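Local atomic coordinates of L-lysine 6-monooxygenase (Pseudomonas syringae pv. tomato, PDB entry 5CQF), a protein that probably uses FAD and NADPH to hydroxylate the side-chain amine of L-lysine, a step in siderophore biosynthesis. Residues T67-H71 against I285-E289; R60-L64 against R111-S115; V220-S225 against K292-I297; G169-P175 against T350-Y355. All coordinates share one frame; numbering follows the deposited sequence.

How the interactions relate
Interactions 1 and 2 touch, with centres 13 Å apart. The loop at 67-71 follows helix 57-64 and meets helix 111-125 through Ile69, His71 and Trp114. Interactions 1 and 3 share helix 287-302, and their centres are 15 Å apart. Interaction 4 stands alone, with its centre 20 to 26 Å from the others. Along the chain, interaction 2 closes before interactions 3 and 4 open, and interaction 3 is nested in the loop closed by interaction 4. The segments of interaction 1 alternate with those of the other three. The fold has two five-stranded parallel sheets, as expected of an FAD- and NADP-dependent enzyme. Interaction 4 pairs the two connections between them. Interactions 2 and 3 also lie against the second subunit.

Interaction 1: T67-H71 against I285-E289; sequences TDINH and IDPDE
A polar contact between Asn70 and Asp286 ties the loop after helix 57-64 to the start of helix 287-302. Asn70 ND2 donates to Asp286 OD1 at 2.9 Å, with an N-H...O angle of 158°. The acceptor lies in the amide plane of Asn70. The amide reaches OD1 on the syn side but well out of the carboxylate plane, and the two flat groups are turned 61° apart. Asn70 CG stands anti to its own nitrogen (chi1 -175°), which carries the amide across to the helix start. There ND2 also lies 3.6 Å from Pro287 CG. Asp286 is the N-cap of the helix. Its OD1 takes a capping bond from Asp288 N at 2.9 Å, on the other face of the carboxylate from Asn70 ND2. Two donors therefore fix the rotation of this carboxylate. On the loop side, Asp68 forms an Asx turn, in which Asn70 N donates to Asp68 OD1 at 2.9 Å. The same OD1 packs 3.2 Å from Asp286 CB and lies 3.7 Å from Asp286 OD2, a close approach of like charges. Asp68 OD2 is held by Gln248 N and Asn251 ND2, which would be expected to offset some of this repulsion.

Interaction 2: R60-L64 against R111-S115; sequences RELLL and RHEWS
The carbonyl oxygen of Arg111 accepts two bonds from Ser115, whose side chain in turn faces Leu64 and Glu61. Ser115 N reaches Arg111 O at 2.9 Å, and Ser115 OG reaches the same oxygen at 3.2 Å from above the carbonyl plane. Across the contact, Leu64 CD1 packs 3.3 Å from Ser115 OG. Glu61 CG lies alongside at 3.5 Å from that OG. Leu64 CD1 also touches Trp114 CB, while the indole turns off to meet Phe89, His71 and Phe412. The hydrogen bond between the two segments runs from His112 ND1 to Glu61 OE2, long at 3.3 Å but straight at 167°. The oxygen sits at the edge of the imidazole, in its plane. The carboxylate is turned 59° from the ring. His112 also packs on Glu299 of the second subunit. Arg111 bends at chi3, which brings one face of its guanidinium under Leu64 O. That oxygen lies over the centre of the face, 3.4 Å from Arg111 CZ. The contact is an oblique helix-helix packing that joins helix 57-64 to the first turn of helix 111-125, the segments passing 9.5 Å apart at 129°. Arg111 NH1 forms a salt bridge with Glu218, but NE is buried with no partner in the model. Leu64 O carries a partial negative charge, so the carbonyl dipole over the cation is probably favourable.

Interaction 3: V220-S225 against K292-I297; sequences VLELVS and KLFSLI
Leu221 sits at the middle of this contact and sends its two methyl groups to different partners. CD1 lies 3.8 Å from Leu293 CA, and the same methyl is 3.8 Å from Leu296 CD2. CD2 packs against the aliphatic part of Lys292, 3.8 Å from Lys292 CB. The side chain reaches them because CG stands opposite the backbone nitrogen about the first bond (chi1 -178°). One turn on, Val224 and Leu296 lie side by side, pointing opposite ways, with CG2 of Val224 3.9 Å from CD2 of Leu296. Val220 crosses Leu293 at about a right angle, its CG1 3.7 Å from Leu293 CD1. Ser225 OG closes the far end, 3.5 Å from Leu296 CD2. This hydroxyl donates to Leu221 O at 2.7 Å, and Ser225 N reaches that carbonyl from the opposite face of its plane. The helix segments run roughly parallel, with axes 10.0 Å apart at their closest and 30° between their directions. Helix 214-226 follows strand 206-210 through a turn with a GxGxxA pattern (Gly211, Gly213, Ala216), consistent with a Rossmann-type nucleotide site. Val220 also rests on Val209, Val232 and Leu308 of the sheet, and Ile297 on Leu308. Beyond helix 287-302, Phe294 packs on Leu105 of the second subunit. Lys292 NZ turns to a salt bridge with Glu289. The polar ends of Lys292 and Ser225 are thus satisfied within their own helices. The helices meet by apolar packing, and no polar bond between the segments sets their register.

Interaction 4: G169-P175 against T350-Y355; sequences GSAPRIP and TGYQQY
Ala171 C lies at the edge of the Tyr352 ring, and Pro172 N approaches obliquely, 3.6 Å from Tyr352 CD2. The ring also meets His188 edge-to-face. Gly169 O is at the edge of the Tyr355 ring. Ser170 OG comes in obliquely, 3.6 Å from Tyr355 CD2, while Ala171 CB lies 3.1 Å from Tyr355 OH. Thr350 O sits at the guanidinium edge of Arg173, 24° out of its plane, and takes a bond from Arg173 NE at 3.2 Å. At Pro172 and Tyr352 the backbones form a single antiparallel bridge, a non-hydrogen-bonded pair. Gln353 N donates to Ala171 O at 2.6 Å, and Arg173 N to Gly351 O at 2.9 Å. Each segment follows a strand of a different parallel sheet, so the bridge joins the two connections between the sheets. Thr350 OG1 stands between its backbone nitrogen and carbonyl carbon (chi1 40°) and donates to Arg173 O at 2.6 Å. Thr350 and Arg173 therefore exchange bonds in both directions. All four acceptors are main-chain carbonyls. Two bonds are backbone to backbone, and Thr350 OG1 and Arg173 NE add a side-chain donor from each segment.

Interaction 1: T67-H71 against I285-E289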
loop_
_atom_site.group_PDB
_atom_site.type_symbol
_atom_site.label_atom_id
_atom_site.label_comp_id
_atom_site.label_asym_id
_atom_site.label_seq_id
_atom_site.Cartn_x
_atom_site.Cartn_y
_atom_site.Cartn_z
ATOM N N THR A 67 -11.096 19.120 2.791
ATOM C CA THR A 67 -9.652 19.282 2.664
ATOM C C THR A 67 -8.900 17.945 2.606
ATOM O O THR A 67 -9.117 17.072 3.432
ATOM C CB THR A 67 -9.096 20.159 3.793
ATOM O OG1 THR A 67 -9.867 21.368 3.845
ATOM C CG2 THR A 67 -7.615 20.496 3.519
ATOM N N ASP A 68 -8.019 17.813 1.612
ATOM C CA ASP A 68 -7.198 16.615 1.430
ATOM C C ASP A 68 -6.067 16.627 2.451
ATOM O O ASP A 68 -5.120 17.407 2.335
ATOM C CB ASP A 68 -6.651 16.551 -0.011
ATOM C CG ASP A 68 -5.760 15.357 -0.262
ATOM O OD1 ASP A 68 -5.733 14.448 0.596
ATOM O OD2 ASP A 68 -5.078 15.312 -1.330
ATOM N N ILE A 69 -6.194 15.779 3.463
ATOM C CA ILE A 69 -5.181 15.664 4.547
ATOM C C ILE A 69 -4.341 14.423 4.332
ATOM O O ILE A 69 -3.686 13.932 5.243
ATOM C CB ILE A 69 -5.786 15.660 6.012
ATOM C CG1 ILE A 69 -6.990 14.722 6.194
ATOM C CG2 ILE A 69 -6.255 17.044 6.409
ATOM C CD1 ILE A 69 -6.694 13.254 6.080
ATOM N N ASN A 70 -4.342 13.918 3.111
ATOM C CA ASN A 70 -3.501 12.780 2.771
ATOM C C ASN A 70 -2.153 13.373 2.328
ATOM O O ASN A 70 -1.829 13.476 1.131
ATOM C CB ASN A 70 -4.191 11.919 1.717
ATOM C CG ASN A 70 -3.436 10.658 1.403
ATOM O OD1 ASN A 70 -2.274 10.528 1.720
ATOM N ND2 ASN A 70 -4.091 9.734 0.740
ATOM N N HIS A 71 -1.423 13.847 3.340
ATOM C CA HIS A 71 -0.097 14.411 3.186
ATOM C C HIS A 71 0.778 14.045 4.381
ATOM O O HIS A 71 0.321 13.553 5.428
ATOM C CB HIS A 71 -0.143 15.927 2.983
ATOM C CG HIS A 71 -0.774 16.690 4.096
ATOM N ND1 HIS A 71 -0.233 16.747 5.363
ATOM C CD2 HIS A 71 -1.877 17.473 4.124
ATOM C CE1 HIS A 71 -0.986 17.518 6.129
ATOM N NE2 HIS A 71 -1.986 17.983 5.401
ATOM N N ILE A 285 -9.123 14.798 -5.395
ATOM C CA ILE A 285 -9.751 14.190 -4.240
ATOM C C ILE A 285 -8.755 13.247 -3.573
ATOM O O ILE A 285 -8.065 12.489 -4.269
ATOM C CB ILE A 285 -11.003 13.420 -4.676
ATOM C CG1 ILE A 285 -12.037 14.391 -5.248
ATOM C CG2 ILE A 285 -11.610 12.655 -3.509
ATOM C CD1 ILE A 285 -13.240 13.684 -5.838
ATOM N N ASP A 286 -8.636 13.352 -2.241
ATOM C CA ASP A 286 -7.821 12.418 -1.432
ATOM C C ASP A 286 -8.079 11.015 -1.957
ATOM O O ASP A 286 -9.242 10.612 -1.974
ATOM C CB ASP A 286 -8.266 12.521 0.040
ATOM C CG ASP A 286 -7.505 11.588 0.987
ATOM O OD1 ASP A 286 -6.782 10.682 0.523
ATOM O OD2 ASP A 286 -7.646 11.787 2.231
ATOM N N PRO A 287 -7.022 10.282 -2.416
ATOM C CA PRO A 287 -7.232 8.919 -2.929
ATOM C C PRO A 287 -7.895 7.983 -1.925
ATOM O O PRO A 287 -8.604 7.111 -2.329
ATOM C CB PRO A 287 -5.819 8.425 -3.312
ATOM C CG PRO A 287 -4.857 9.433 -2.762
ATOM C CD PRO A 287 -5.619 10.716 -2.556
ATOM N N ASP A 288 -7.707 8.175 -0.622
ATOM C CA ASP A 288 -8.431 7.333 0.372
ATOM C C ASP A 288 -9.909 7.658 0.444
ATOM O O ASP A 288 -10.706 6.776 0.752
ATOM C CB ASP A 288 -7.823 7.410 1.779
ATOM C CG ASP A 288 -6.370 7.004 1.804
ATOM O OD1 ASP A 288 -5.921 6.253 0.899
ATOM O OD2 ASP A 288 -5.657 7.456 2.735
ATOM N N GLU A 289 -10.280 8.902 0.163
ATOM C CA GLU A 289 -11.701 9.269 0.101
ATOM C C GLU A 289 -12.400 8.611 -1.096
ATOM O O GLU A 289 -13.474 8.022 -0.940
ATOM C CB GLU A 289 -11.882 10.780 0.057
ATOM C CG GLU A 289 -11.576 11.477 1.384
ATOM C CD GLU A 289 -12.535 11.088 2.515
ATOM O OE1 GLU A 289 -13.785 11.012 2.297
ATOM O OE2 GLU A 289 -12.028 10.868 3.637
HETATM O O HOH W 1 -8.399 13.962 3.051
#

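Interaction 2: R60-L64 against R111-S115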
loop_
_atom_site.group_PDB
_atom_site.type_symbol
_atom_site.label_atom_id
_atom_site.label_comp_id
_atom_site.label_asym_id
_atom_site.label_seq_id
_atom_site.Cartn_x
_atom_site.Cartn_y
_atom_site.Cartn_z
ATOM N N ARG A 60 -13.945 24.185 14.454
ATOM C CA ARG A 60 -12.644 23.821 13.888
ATOM C C ARG A 60 -12.781 22.641 12.906
ATOM O O ARG A 60 -12.181 22.647 11.820
ATOM C CB ARG A 60 -11.658 23.474 15.003
ATOM C CG ARG A 60 -11.350 24.613 15.969
ATOM C CD ARG A 60 -10.361 24.165 17.034
ATOM N NE ARG A 60 -10.549 24.850 18.314
ATOM C CZ ARG A 60 -10.851 24.262 19.481
ATOM N NH1 ARG A 60 -10.989 25.010 20.576
ATOM N NH2 ARG A 60 -11.013 22.944 19.581
ATOM N N GLU A 61 -13.587 21.647 13.292
ATOM C CA GLU A 61 -13.938 20.512 12.428
ATOM C C GLU A 61 -14.738 20.938 11.188
ATOM O O GLU A 61 -14.594 20.362 10.112
ATOM C CB GLU A 61 -14.712 19.445 13.217
ATOM C CG GLU A 61 -13.869 18.754 14.279
ATOM C CD GLU A 61 -14.487 17.471 14.814
ATOM O OE1 GLU A 61 -15.691 17.480 15.152
ATOM O OE2 GLU A 61 -13.755 16.452 14.903
ATOM N N LEU A 62 -15.581 21.946 11.340
ATOM C CA LEU A 62 -16.256 22.534 10.190
ATOM C C LEU A 62 -15.230 23.100 9.187
ATOM O O LEU A 62 -15.450 23.016 7.980
ATOM C CB LEU A 62 -17.236 23.630 10.640
ATOM C CG LEU A 62 -18.477 23.885 9.777
ATOM C CD1 LEU A 62 -19.527 22.798 9.976
ATOM C CD2 LEU A 62 -19.072 25.249 10.093
ATOM N N LEU A 63 -14.117 23.646 9.689
ATOM C CA LEU A 63 -13.090 24.291 8.842
ATOM C C LEU A 63 -12.238 23.337 7.997
ATOM O O LEU A 63 -11.636 23.748 7.011
ATOM C CB LEU A 63 -12.123 25.105 9.701
ATOM C CG LEU A 63 -12.691 26.303 10.464
ATOM C CD1 LEU A 63 -11.786 26.684 11.642
ATOM C CD2 LEU A 63 -12.895 27.478 9.516
ATOM N N LEU A 64 -12.123 22.090 8.422
ATOM C CA LEU A 64 -11.269 21.149 7.722
ATOM C C LEU A 64 -12.006 20.398 6.611
ATOM O O LEU A 64 -11.364 19.842 5.713
ATOM C CB LEU A 64 -10.633 20.173 8.704
ATOM C CG LEU A 64 -9.757 20.780 9.813
ATOM C CD1 LEU A 64 -8.789 19.716 10.311
ATOM C CD2 LEU A 64 -8.982 22.009 9.356
ATOM N N ARG A 111 -8.507 13.466 9.573
ATOM C CA ARG A 111 -9.103 14.760 9.750
ATOM C C ARG A 111 -9.365 15.069 11.222
ATOM O O ARG A 111 -9.085 16.157 11.695
ATOM C CB ARG A 111 -10.418 14.807 8.994
ATOM C CG ARG A 111 -11.185 16.101 9.199
ATOM C CD ARG A 111 -12.128 16.368 8.040
ATOM N NE ARG A 111 -11.398 16.363 6.771
ATOM C CZ ARG A 111 -11.975 16.468 5.580
ATOM N NH1 ARG A 111 -13.293 16.609 5.504
ATOM N NH2 ARG A 111 -11.238 16.426 4.476
ATOM N N HIS A 112 -9.925 14.111 11.931
ATOM C CA HIS A 112 -10.263 14.307 13.346
ATOM C C HIS A 112 -8.989 14.609 14.168
ATOM O O HIS A 112 -8.983 15.516 14.992
ATOM C CB HIS A 112 -11.052 13.080 13.836
ATOM C CG HIS A 112 -11.253 13.008 15.314
ATOM N ND1 HIS A 112 -11.953 13.960 16.029
ATOM C CD2 HIS A 112 -10.911 12.046 16.209
ATOM C CE1 HIS A 112 -11.999 13.611 17.303
ATOM N NE2 HIS A 112 -11.374 12.453 17.438
ATOM N N GLU A 113 -7.901 13.893 13.878
ATOM C CA GLU A 113 -6.641 14.141 14.549
ATOM C C GLU A 113 -6.071 15.527 14.217
ATOM O O GLU A 113 -5.653 16.271 15.124
ATOM C CB GLU A 113 -5.613 13.017 14.307
ATOM C CG GLU A 113 -4.410 13.137 15.253
ATOM C CD GLU A 113 -3.507 11.912 15.344
ATOM O OE1 GLU A 113 -3.444 11.075 14.406
ATOM O OE2 GLU A 113 -2.816 11.775 16.379
ATOM N N TRP A 114 -6.071 15.905 12.948
ATOM C CA TRP A 114 -5.615 17.258 12.582
ATOM C C TRP A 114 -6.442 18.364 13.241
ATOM O O TRP A 114 -5.885 19.381 13.651
ATOM C CB TRP A 114 -5.634 17.459 11.069
ATOM C CG TRP A 114 -4.546 16.778 10.347
ATOM C CD1 TRP A 114 -4.648 15.691 9.520
ATOM C CD2 TRP A 114 -3.179 17.122 10.380
ATOM N NE1 TRP A 114 -3.414 15.355 9.022
ATOM C CE2 TRP A 114 -2.501 16.232 9.540
ATOM C CE3 TRP A 114 -2.456 18.111 11.036
ATOM C CZ2 TRP A 114 -1.157 16.287 9.370
ATOM C CZ3 TRP A 114 -1.122 18.152 10.873
ATOM C CH2 TRP A 114 -0.482 17.266 10.061
ATOM N N SER A 115 -7.758 18.171 13.360
ATOM C CA SER A 115 -8.610 19.099 14.138
ATOM C C SER A 115 -8.157 19.243 15.573
ATOM O O SER A 115 -7.979 20.369 16.071
ATOM C CB SER A 115 -10.075 18.632 14.179
ATOM O OG SER A 115 -10.623 18.711 12.882
#

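Interaction 3: V220-S225 against K292-I297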
loop_
_atom_site.group_PDB
_atom_site.type_symbol
_atom_site.label_atom_id
_atom_site.label_comp_id
_atom_site.label_asym_id
_atom_site.label_seq_id
_atom_site.Cartn_x
_atom_site.Cartn_y
_atom_site.Cartn_z
ATOM N N VAL A 220 -21.371 12.733 -0.378
ATOM C CA VAL A 220 -21.945 11.528 -0.904
ATOM C C VAL A 220 -21.676 10.390 0.044
ATOM O O VAL A 220 -22.591 9.654 0.410
ATOM C CB VAL A 220 -21.420 11.208 -2.309
ATOM C CG1 VAL A 220 -21.880 9.835 -2.771
ATOM C CG2 VAL A 220 -21.914 12.257 -3.294
ATOM N N LEU A 221 -20.428 10.244 0.440
ATOM C CA LEU A 221 -20.050 9.152 1.329
ATOM C C LEU A 221 -20.834 9.188 2.621
ATOM O O LEU A 221 -21.291 8.146 3.108
ATOM C CB LEU A 221 -18.560 9.191 1.629
ATOM C CG LEU A 221 -17.961 8.078 2.509
ATOM C CD1 LEU A 221 -18.142 6.710 1.885
ATOM C CD2 LEU A 221 -16.473 8.346 2.682
ATOM N N GLU A 222 -21.006 10.377 3.174
ATOM C CA GLU A 222 -21.637 10.491 4.461
ATOM C C GLU A 222 -23.116 10.132 4.320
ATOM O O GLU A 222 -23.696 9.438 5.186
ATOM C CB GLU A 222 -21.431 11.877 5.047
ATOM C CG GLU A 222 -22.237 12.161 6.320
ATOM C CD GLU A 222 -21.746 11.434 7.571
ATOM O OE1 GLU A 222 -20.543 11.096 7.650
ATOM O OE2 GLU A 222 -22.574 11.236 8.497
ATOM N N LEU A 223 -23.730 10.555 3.219
ATOM C CA LEU A 223 -25.134 10.232 3.013
ATOM C C LEU A 223 -25.353 8.725 2.853
ATOM O O LEU A 223 -26.193 8.158 3.555
ATOM C CB LEU A 223 -25.701 10.957 1.819
ATOM C CG LEU A 223 -25.766 12.469 1.935
ATOM C CD1 LEU A 223 -26.222 13.008 0.594
ATOM C CD2 LEU A 223 -26.709 12.928 3.058
ATOM N N VAL A 224 -24.635 8.072 1.933
ATOM C CA VAL A 224 -24.828 6.633 1.767
ATOM C C VAL A 224 -24.332 5.870 3.002
ATOM O O VAL A 224 -24.705 4.731 3.191
ATOM C CB VAL A 224 -24.150 6.044 0.509
ATOM C CG1 VAL A 224 -24.712 6.653 -0.760
ATOM C CG2 VAL A 224 -22.637 6.206 0.564
ATOM N N SER A 225 -23.509 6.485 3.840
ATOM C CA SER A 225 -23.102 5.846 5.096
ATOM C C SER A 225 -24.167 5.889 6.173
ATOM O O SER A 225 -24.203 5.030 7.013
ATOM C CB SER A 225 -21.840 6.492 5.679
ATOM O OG SER A 225 -20.737 6.189 4.878
ATOM N N LYS A 292 -12.809 5.035 -0.265
ATOM C CA LYS A 292 -13.874 4.723 0.712
ATOM C C LYS A 292 -15.224 4.690 0.009
ATOM O O LYS A 292 -16.057 3.784 0.237
ATOM C CB LYS A 292 -13.887 5.728 1.878
ATOM C CG LYS A 292 -13.062 5.279 3.075
ATOM C CD LYS A 292 -12.384 6.433 3.804
ATOM C CE LYS A 292 -13.327 7.199 4.707
ATOM N NZ LYS A 292 -12.910 8.632 4.884
ATOM N N LEU A 293 -15.434 5.681 -0.852
ATOM C CA LEU A 293 -16.710 5.804 -1.549
ATOM C C LEU A 293 -16.873 4.671 -2.524
ATOM O O LEU A 293 -17.877 3.996 -2.500
ATOM C CB LEU A 293 -16.850 7.162 -2.237
ATOM C CG LEU A 293 -18.121 7.326 -3.073
ATOM C CD1 LEU A 293 -19.381 7.136 -2.246
ATOM C CD2 LEU A 293 -18.102 8.700 -3.676
ATOM N N PHE A 294 -15.867 4.401 -3.337
ATOM C CA PHE A 294 -15.967 3.292 -4.314
ATOM C C PHE A 294 -16.146 1.906 -3.636
ATOM O O PHE A 294 -16.973 1.080 -4.051
ATOM C CB PHE A 294 -14.733 3.329 -5.230
ATOM C CG PHE A 294 -14.750 2.302 -6.310
ATOM C CD1 PHE A 294 -15.383 2.558 -7.540
ATOM C CD2 PHE A 294 -14.145 1.068 -6.116
ATOM C CE1 PHE A 294 -15.407 1.580 -8.541
ATOM C CE2 PHE A 294 -14.183 0.084 -7.109
ATOM C CZ PHE A 294 -14.807 0.343 -8.320
ATOM N N SER A 295 -15.401 1.651 -2.575
ATOM C CA SER A 295 -15.529 0.370 -1.846
ATOM C C SER A 295 -16.923 0.143 -1.245
ATOM O O SER A 295 -17.467 -0.943 -1.336
ATOM C CB SER A 295 -14.477 0.285 -0.738
ATOM O OG SER A 295 -14.618 -0.893 0.030
ATOM N N LEU A 296 -17.494 1.183 -0.651
ATOM C CA LEU A 296 -18.790 1.083 -0.022
ATOM C C LEU A 296 -19.892 0.850 -1.033
ATOM O O LEU A 296 -20.789 0.047 -0.808
ATOM C CB LEU A 296 -19.075 2.368 0.772
ATOM C CG LEU A 296 -20.431 2.477 1.507
ATOM C CD1 LEU A 296 -20.728 1.188 2.266
ATOM C CD2 LEU A 296 -20.420 3.666 2.463
ATOM N N ILE A 297 -19.849 1.584 -2.139
ATOM C CA ILE A 297 -20.808 1.399 -3.209
ATOM C C ILE A 297 -20.678 -0.029 -3.694
ATOM O O ILE A 297 -21.659 -0.719 -3.824
ATOM C CB ILE A 297 -20.547 2.365 -4.389
ATOM C CG1 ILE A 297 -20.696 3.833 -3.959
ATOM C CG2 ILE A 297 -21.466 2.082 -5.576
ATOM C CD1 ILE A 297 -22.045 4.202 -3.395
#

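Interaction 4: G169-P175 against T350-Y355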
loop_
_atom_site.group_PDB
_atom_site.type_symbol
_atom_site.label_atom_id
_atom_site.label_comp_id
_atom_site.label_asym_id
_atom_site.label_seq_id
_atom_site.Cartn_x
_atom_site.Cartn_y
_atom_site.Cartn_z
ATOM N N GLY A 169 -10.987 34.545 4.364
ATOM C CA GLY A 169 -11.214 33.735 3.165
ATOM C C GLY A 169 -12.195 34.341 2.169
ATOM O O GLY A 169 -12.031 35.494 1.742
ATOM N N SER A 170 -13.203 33.543 1.794
ATOM C CA SER A 170 -14.193 33.909 0.768
ATOM C C SER A 170 -15.499 33.174 1.018
ATOM O O SER A 170 -15.584 32.405 1.969
ATOM C CB SER A 170 -13.655 33.576 -0.616
ATOM O OG SER A 170 -12.773 34.598 -1.037
ATOM N N ALA A 171 -16.510 33.397 0.173
ATOM C CA ALA A 171 -17.875 32.882 0.433
ATOM C C ALA A 171 -18.338 31.764 -0.519
ATOM O O ALA A 171 -17.844 31.646 -1.640
ATOM C CB ALA A 171 -18.881 34.029 0.412
ATOM N N PRO A 172 -19.297 30.945 -0.066
ATOM C CA PRO A 172 -19.865 29.906 -0.937
ATOM C C PRO A 172 -20.360 30.451 -2.284
ATOM O O PRO A 172 -21.028 31.469 -2.321
ATOM C CB PRO A 172 -21.074 29.371 -0.138
ATOM C CG PRO A 172 -20.898 29.831 1.261
ATOM C CD PRO A 172 -19.944 30.994 1.259
ATOM N N ARG A 173 -20.028 29.763 -3.366
ATOM C CA ARG A 173 -20.583 30.044 -4.674
ATOM C C ARG A 173 -21.976 29.410 -4.727
ATOM O O ARG A 173 -22.117 28.186 -4.651
ATOM C CB ARG A 173 -19.676 29.451 -5.758
ATOM C CG ARG A 173 -20.061 29.794 -7.200
ATOM C CD ARG A 173 -19.090 29.190 -8.217
ATOM N NE ARG A 173 -19.402 27.803 -8.599
ATOM C CZ ARG A 173 -20.377 27.431 -9.444
ATOM N NH1 ARG A 173 -20.560 26.138 -9.727
ATOM N NH2 ARG A 173 -21.190 28.333 -10.001
ATOM N N ILE A 174 -22.995 30.256 -4.818
ATOM C CA ILE A 174 -24.382 29.837 -5.012
ATOM C C ILE A 174 -24.877 30.406 -6.339
ATOM O O ILE A 174 -25.158 31.610 -6.431
ATOM C CB ILE A 174 -25.319 30.419 -3.929
ATOM C CG1 ILE A 174 -24.825 30.102 -2.506
ATOM C CG2 ILE A 174 -26.741 29.924 -4.153
ATOM C CD1 ILE A 174 -24.816 28.627 -2.157
ATOM N N PRO A 175 -25.007 29.560 -7.372
ATOM C CA PRO A 175 -25.563 30.104 -8.610
ATOM C C PRO A 175 -26.936 30.724 -8.363
ATOM O O PRO A 175 -27.673 30.238 -7.496
ATOM C CB PRO A 175 -25.678 28.882 -9.523
ATOM C CG PRO A 175 -24.716 27.888 -8.969
ATOM C CD PRO A 175 -24.664 28.134 -7.486
ATOM N N THR A 350 -20.583 23.270 -4.839
ATOM C CA THR A 350 -20.207 24.200 -5.875
ATOM C C THR A 350 -18.924 24.950 -5.553
ATOM O O THR A 350 -18.448 25.705 -6.394
ATOM C CB THR A 350 -21.322 25.236 -6.086
ATOM O OG1 THR A 350 -21.863 25.632 -4.818
ATOM C CG2 THR A 350 -22.426 24.664 -6.929
ATOM N N GLY A 351 -18.372 24.757 -4.350
ATOM C CA GLY A 351 -17.164 25.464 -3.941
ATOM C C GLY A 351 -17.401 26.900 -3.480
ATOM O O GLY A 351 -18.522 27.269 -3.103
ATOM N N TYR A 352 -16.330 27.699 -3.509
ATOM C CA TYR A 352 -16.315 29.069 -2.969
ATOM C C TYR A 352 -15.932 30.094 -4.033
ATOM O O TYR A 352 -15.100 29.842 -4.915
ATOM C CB TYR A 352 -15.354 29.185 -1.762
ATOM C CG TYR A 352 -15.744 28.301 -0.585
ATOM C CD1 TYR A 352 -15.382 26.956 -0.552
ATOM C CD2 TYR A 352 -16.490 28.800 0.481
ATOM C CE1 TYR A 352 -15.751 26.134 0.505
ATOM C CE2 TYR A 352 -16.862 27.985 1.547
ATOM C CZ TYR A 352 -16.495 26.650 1.552
ATOM O OH TYR A 352 -16.848 25.825 2.601
ATOM N N GLN A 353 -16.553 31.261 -3.909
ATOM C CA GLN A 353 -16.385 32.386 -4.828
ATOM C C GLN A 353 -15.067 33.104 -4.579
ATOM O O GLN A 353 -14.746 33.384 -3.433
ATOM C CB GLN A 353 -17.540 33.390 -4.620
ATOM C CG GLN A 353 -17.669 34.455 -5.717
ATOM C CD GLN A 353 -17.888 33.878 -7.134
ATOM O OE1 GLN A 353 -17.038 33.192 -7.680
ATOM N NE2 GLN A 353 -19.022 34.189 -7.726
ATOM N N GLN A 354 -14.300 33.398 -5.631
ATOM C CA GLN A 354 -13.146 34.298 -5.477
ATOM C C GLN A 354 -13.656 35.738 -5.599
ATOM O O GLN A 354 -14.270 36.126 -6.584
ATOM C CB GLN A 354 -11.960 33.994 -6.434
ATOM C CG GLN A 354 -12.269 33.833 -7.935
ATOM C CD GLN A 354 -11.043 34.004 -8.881
ATOM O OE1 GLN A 354 -9.937 33.492 -8.624
ATOM N NE2 GLN A 354 -11.263 34.717 -10.001
ATOM N N TYR A 355 -13.449 36.516 -4.551
ATOM C CA TYR A 355 -13.829 37.900 -4.576
ATOM C C TYR A 355 -12.823 38.630 -5.449
ATOM O O TYR A 355 -11.660 38.227 -5.554
ATOM C CB TYR A 355 -13.802 38.471 -3.165
ATOM C CG TYR A 355 -14.961 38.058 -2.288
ATOM C CD1 TYR A 355 -16.279 38.234 -2.719
ATOM C CD2 TYR A 355 -14.749 37.558 -1.001
ATOM C CE1 TYR A 355 -17.353 37.892 -1.907
ATOM C CE2 TYR A 355 -15.812 37.207 -0.181
ATOM C CZ TYR A 355 -17.113 37.374 -0.638
ATOM O OH TYR A 355 -18.186 37.046 0.166
#